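Local coordinates for glutathione synthetase-like effector 30 (Gpa-GSS30-apo) (Globodera pallida, PDB 5OET), which acts as an effector of a plant-parasitic nematode, probably derived from a housekeeping glutathione synthetase, the ATP-dependent ligase that joins gamma-glutamylcysteine to glycine, at residues 164-170 and 181-187; 498-504 and 516-522. Residue numbers count along the deposited sequence, not the author numbering.

Contact 1 of 2, residues 164-170 and 181-187; sequences CQRADYM and LKQVEVN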
# COMPACT_ATOMS: atom_id res chain seq x y z
N CYS A 164 6.51 2.13 24.97
CA CYS A 164 6.72 1.16 23.89
C CYS A 164 8.23 1.04 23.67
O CYS A 164 8.94 2.05 23.64
CB CYS A 164 6.01 1.59 22.59
SG CYS A 164 4.18 1.40 22.50
N GLN A 165 8.69 -0.20 23.51
CA GLN A 165 10.12 -0.50 23.41
C GLN A 165 10.36 -1.42 22.23
O GLN A 165 9.50 -2.22 21.90
CB GLN A 165 10.58 -1.17 24.69
CG GLN A 165 12.06 -1.04 25.04
CD GLN A 165 12.41 -1.82 26.29
OE1 GLN A 165 12.25 -3.03 26.33
NE2 GLN A 165 12.88 -1.13 27.33
N ARG A 166 11.51 -1.25 21.59
CA ARG A 166 12.06 -2.23 20.65
C ARG A 166 13.43 -2.63 21.17
O ARG A 166 14.31 -1.80 21.24
CB ARG A 166 12.15 -1.67 19.22
CG ARG A 166 12.10 -2.77 18.15
CD ARG A 166 12.35 -2.25 16.73
NE ARG A 166 13.71 -1.73 16.59
CZ ARG A 166 14.07 -0.56 16.03
NH1 ARG A 166 13.17 0.28 15.49
NH2 ARG A 166 15.36 -0.24 16.02
N ALA A 167 13.57 -3.89 21.57
CA ALA A 167 14.87 -4.48 21.95
C ALA A 167 15.44 -5.17 20.73
O ALA A 167 14.73 -5.96 20.10
CB ALA A 167 14.68 -5.51 23.06
N ASP A 168 16.70 -4.89 20.39
CA ASP A 168 17.37 -5.53 19.26
C ASP A 168 18.36 -6.64 19.69
O ASP A 168 19.06 -6.52 20.69
CB ASP A 168 18.06 -4.46 18.41
CG ASP A 168 17.06 -3.50 17.74
OD1 ASP A 168 15.85 -3.81 17.68
OD2 ASP A 168 17.47 -2.42 17.28
N TYR A 169 18.40 -7.73 18.93
CA TYR A 169 19.23 -8.88 19.21
C TYR A 169 20.02 -9.37 18.00
O TYR A 169 19.62 -9.17 16.86
CB TYR A 169 18.35 -10.01 19.74
CG TYR A 169 17.60 -9.66 21.02
CD1 TYR A 169 16.36 -9.05 20.96
CD2 TYR A 169 18.13 -9.96 22.29
CE1 TYR A 169 15.67 -8.75 22.12
CE2 TYR A 169 17.44 -9.66 23.46
CZ TYR A 169 16.21 -9.05 23.37
OH TYR A 169 15.48 -8.72 24.49
N MET A 170 21.16 -9.99 18.28
CA MET A 170 22.01 -10.67 17.31
C MET A 170 22.12 -12.11 17.81
O MET A 170 22.30 -12.32 19.01
CB MET A 170 23.42 -10.04 17.30
CG MET A 170 23.98 -9.70 15.92
SD MET A 170 23.91 -7.94 15.45
CE MET A 170 23.92 -8.06 13.65
N LEU A 181 21.65 -15.98 21.93
CA LEU A 181 20.97 -14.71 21.80
C LEU A 181 21.71 -13.67 22.64
O LEU A 181 21.97 -13.90 23.83
CB LEU A 181 19.52 -14.84 22.29
CG LEU A 181 18.58 -13.64 22.03
CD1 LEU A 181 18.30 -13.47 20.54
CD2 LEU A 181 17.27 -13.80 22.79
N LYS A 182 22.05 -12.53 22.01
CA LYS A 182 22.67 -11.40 22.72
C LYS A 182 22.09 -10.05 22.29
O LYS A 182 21.99 -9.75 21.11
CB LYS A 182 24.19 -11.45 22.58
CG LYS A 182 24.83 -12.54 23.45
CD LYS A 182 26.06 -12.09 24.24
CE LYS A 182 26.40 -13.04 25.38
NZ LYS A 182 25.27 -13.21 26.35
N GLN A 183 21.73 -9.23 23.27
CA GLN A 183 21.01 -7.98 23.02
C GLN A 183 21.94 -6.85 22.54
O GLN A 183 22.92 -6.53 23.17
CB GLN A 183 20.28 -7.56 24.28
CG GLN A 183 19.27 -6.45 24.07
CD GLN A 183 18.61 -6.08 25.36
OE1 GLN A 183 19.21 -5.40 26.19
NE2 GLN A 183 17.38 -6.55 25.56
N VAL A 184 21.62 -6.25 21.41
CA VAL A 184 22.47 -5.22 20.82
C VAL A 184 22.13 -3.84 21.39
O VAL A 184 23.03 -3.05 21.61
CB VAL A 184 22.32 -5.22 19.28
CG1 VAL A 184 23.20 -4.16 18.63
CG2 VAL A 184 22.64 -6.60 18.72
N GLU A 185 20.85 -3.57 21.62
CA GLU A 185 20.35 -2.23 21.92
C GLU A 185 18.90 -2.29 22.42
O GLU A 185 18.19 -3.26 22.18
CB GLU A 185 20.45 -1.38 20.62
CG GLU A 185 19.82 0.03 20.60
CD GLU A 185 20.49 1.04 21.54
OE1 GLU A 185 20.82 2.17 21.11
OE2 GLU A 185 20.65 0.75 22.75
N VAL A 186 18.49 -1.26 23.16
CA VAL A 186 17.07 -0.97 23.42
C VAL A 186 16.74 0.45 22.98
O VAL A 186 17.54 1.37 23.11
CB VAL A 186 16.65 -1.16 24.90
CG1 VAL A 186 16.53 -2.63 25.21
CG2 VAL A 186 17.63 -0.52 25.87
N ASN A 187 15.55 0.60 22.42
CA ASN A 187 15.06 1.86 21.87
C ASN A 187 13.67 2.14 22.40
O ASN A 187 12.89 1.21 22.61
CB ASN A 187 14.98 1.77 20.35
CG ASN A 187 16.29 1.39 19.73
OD1 ASN A 187 17.24 2.19 19.75
ND2 ASN A 187 16.37 0.17 19.19
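Segments 164-170 and 181-187 are the antiparallel arms of a beta hairpin. Their backbones bond in both directions at R166/N187 (R166 N–N187 O 3.0 Å, N187 N–R166 O 2.9 Å) and M170/K182 (M170 N–K182 O 3.0 Å, K182 N–M170 O 3.0 Å). Between them lies a classic beta bulge: V184 and E185 both face D168, whose O accepts from V184 N (2.7 Å) while its N donates to E185 O (2.8 Å). The helix-like backbone of V184 (-87°/-38°) absorbs the extra residue. Among charged groups, R166 and D168, two apart and hence on one face, form a salt bridge (R166 NE–D168 OD1 3.2 Å). N187 lies on the same face, which probably corresponds to the active-site side of glutathione synthetases; E185 starts from it too, but its carboxylate turns away to Q352. On the other face, flat Y169 receives Q183 twice: CG covers the ring, 4.2 Å from its centroid, and NE2 donates to Y169 OH (3.1 Å). Apolar contacts join Y169 CB to L181 CD1 (3.6 Å) and compact A167 CB to V186 CG1 (4.0 Å). Strand 469-484 flanks 164-170, tied by the C164–C480 disulfide, while helices 98-119 and 373-380 pack against Q183.

Contact 2 of 2, residues 498-504 and 516-522; sequences HMMKSKL and FSVYDSP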
# COMPACT_ATOMS: atom_id res chain seq x y z
N HIS A 498 7.56 -8.34 16.29
CA HIS A 498 8.94 -8.64 15.89
C HIS A 498 9.23 -8.30 14.45
O HIS A 498 8.39 -8.48 13.57
CB HIS A 498 9.24 -10.13 16.15
CG HIS A 498 8.41 -11.04 15.32
ND1 HIS A 498 7.16 -11.48 15.71
CD2 HIS A 498 8.63 -11.57 14.09
CE1 HIS A 498 6.65 -12.25 14.76
NE2 HIS A 498 7.53 -12.33 13.77
N MET A 499 10.45 -7.85 14.21
CA MET A 499 10.93 -7.47 12.89
C MET A 499 12.37 -7.91 12.76
O MET A 499 12.97 -8.39 13.72
CB MET A 499 10.87 -5.96 12.76
CG MET A 499 11.79 -5.25 13.75
SD MET A 499 12.17 -3.60 13.21
CE MET A 499 13.22 -3.96 11.84
N MET A 500 12.95 -7.69 11.59
CA MET A 500 14.34 -8.06 11.36
C MET A 500 14.96 -7.11 10.37
O MET A 500 14.27 -6.54 9.53
CB MET A 500 14.41 -9.49 10.87
CG MET A 500 15.78 -10.11 10.77
SD MET A 500 15.69 -11.92 10.70
CE MET A 500 15.53 -12.24 12.44
N LYS A 501 16.25 -6.89 10.50
CA LYS A 501 17.00 -6.06 9.58
C LYS A 501 18.31 -6.77 9.29
O LYS A 501 18.95 -7.22 10.21
CB LYS A 501 17.26 -4.67 10.17
CG LYS A 501 16.07 -3.73 10.16
CD LYS A 501 16.07 -2.72 9.00
CE LYS A 501 16.80 -1.43 9.35
NZ LYS A 501 16.74 -0.43 8.24
N SER A 502 18.65 -6.90 8.02
CA SER A 502 19.91 -7.51 7.59
C SER A 502 20.81 -6.45 7.00
O SER A 502 20.34 -5.58 6.28
CB SER A 502 19.65 -8.57 6.54
OG SER A 502 18.95 -9.65 7.11
N LYS A 503 22.10 -6.53 7.32
CA LYS A 503 23.12 -5.69 6.71
C LYS A 503 24.13 -6.59 6.04
O LYS A 503 24.16 -7.77 6.35
CB LYS A 503 23.81 -4.80 7.75
CG LYS A 503 24.53 -5.51 8.88
CD LYS A 503 25.64 -4.63 9.46
CE LYS A 503 26.24 -5.19 10.74
NZ LYS A 503 25.19 -5.50 11.76
N LEU A 504 24.92 -6.05 5.11
CA LEU A 504 26.08 -6.76 4.57
C LEU A 504 27.08 -7.14 5.66
O LEU A 504 27.31 -6.37 6.59
CB LEU A 504 26.85 -5.89 3.60
CG LEU A 504 26.26 -5.55 2.25
CD1 LEU A 504 27.34 -4.84 1.44
CD2 LEU A 504 25.74 -6.78 1.52
N PHE A 516 24.66 0.25 5.21
CA PHE A 516 23.39 0.15 4.52
C PHE A 516 22.71 -1.19 4.84
O PHE A 516 23.33 -2.27 4.71
CB PHE A 516 23.55 0.30 3.00
CG PHE A 516 22.35 -0.15 2.22
CD1 PHE A 516 22.18 -1.50 1.88
CD2 PHE A 516 21.35 0.76 1.85
CE1 PHE A 516 21.05 -1.92 1.19
CE2 PHE A 516 20.22 0.34 1.15
CZ PHE A 516 20.07 -1.00 0.83
N SER A 517 21.42 -1.10 5.19
CA SER A 517 20.69 -2.25 5.69
C SER A 517 19.35 -2.41 4.97
O SER A 517 18.99 -1.60 4.12
CB SER A 517 20.47 -2.11 7.19
OG SER A 517 19.26 -1.42 7.43
N VAL A 518 18.61 -3.46 5.33
CA VAL A 518 17.50 -3.95 4.53
C VAL A 518 16.45 -4.56 5.47
O VAL A 518 16.78 -5.19 6.44
CB VAL A 518 18.07 -4.95 3.49
CG1 VAL A 518 17.25 -6.22 3.34
CG2 VAL A 518 18.24 -4.28 2.15
N TYR A 519 15.18 -4.38 5.17
CA TYR A 519 14.15 -4.99 6.00
C TYR A 519 14.08 -6.44 5.66
O TYR A 519 14.25 -6.83 4.53
CB TYR A 519 12.80 -4.34 5.79
CG TYR A 519 12.77 -2.98 6.38
CD1 TYR A 519 12.45 -2.78 7.74
CD2 TYR A 519 13.10 -1.86 5.60
CE1 TYR A 519 12.45 -1.51 8.29
CE2 TYR A 519 13.10 -0.59 6.14
CZ TYR A 519 12.78 -0.43 7.49
OH TYR A 519 12.81 0.84 7.96
N ASP A 520 13.80 -7.24 6.66
CA ASP A 520 13.84 -8.67 6.51
C ASP A 520 12.76 -9.24 7.43
O ASP A 520 12.10 -8.50 8.13
CB ASP A 520 15.24 -9.15 6.90
CG ASP A 520 15.60 -10.50 6.30
OD1 ASP A 520 14.67 -11.30 6.01
OD2 ASP A 520 16.81 -10.76 6.11
N SER A 521 12.57 -10.54 7.41
CA SER A 521 11.75 -11.20 8.42
C SER A 521 12.29 -12.63 8.68
O SER A 521 12.87 -13.24 7.79
CB SER A 521 10.27 -11.19 8.01
OG SER A 521 10.01 -12.16 7.02
N PRO A 522 12.11 -13.14 9.90
CA PRO A 522 12.77 -14.38 10.23
C PRO A 522 12.05 -15.59 9.66
O PRO A 522 10.81 -15.58 9.58
CB PRO A 522 12.71 -14.40 11.76
CG PRO A 522 11.42 -13.73 12.05
CD PRO A 522 11.24 -12.69 10.99
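S502 OG donates to D520 OD2 at 2.6 Å, a short bond from a small hydroxyl to a carboxylate on the same face of the sheet; S94 is a second partner of that oxygen. On the opposite face K501 NZ donates to S517 OG (2.8 Å) and lies over the ring of Y519, 4.4 Å from its centroid, in a cation-pi contact. The long lysine chain suits the place: its aliphatic part rests on the ring (CD 4.0 Å from the centroid) while its ammonium group reaches S517. Backbone bonds pair the strands antiparallel: S502 N to V518 O (3.0 Å), D520 N to M500 O (3.0 Å) and a weak V518 N to S502 O (2.9 Å). The connection between them, largely unmodelled in this apo structure, probably corresponds to the alanine-rich loop that closes over the active site in eukaryotic glutathione synthetases. Outward, flexible M500 reaches P522 (CE–CB 3.6 Å), and M499 CE approaches Y519 CD1 (4.3 Å). F200 meets the Y519 ring nearly parallel, while F458 touches S502 and V518.

Contact 1 closes before contact 2 opens along the chain, yet their centres are 13 Å apart and both belong to one large mixed sheet. Strand 469-484 separates them: it pairs antiparallel with 160-173 on one flank and with 490-504 on the other, giving the local order 179-188, 160-173, 469-484, 490-504, 517-524. Side chains reach across this middle strand, with R166 CD 3.8 Å from M499 SD and M170 CE 3.4 Å from K503 NZ. The C-terminal strands are thereby joined to an earlier hairpin in a continuous surface. As in glutathione synthetases, this probably brings the face of R166, D168 and N187 and the connection between the two strands of contact 2 toward a common cleft.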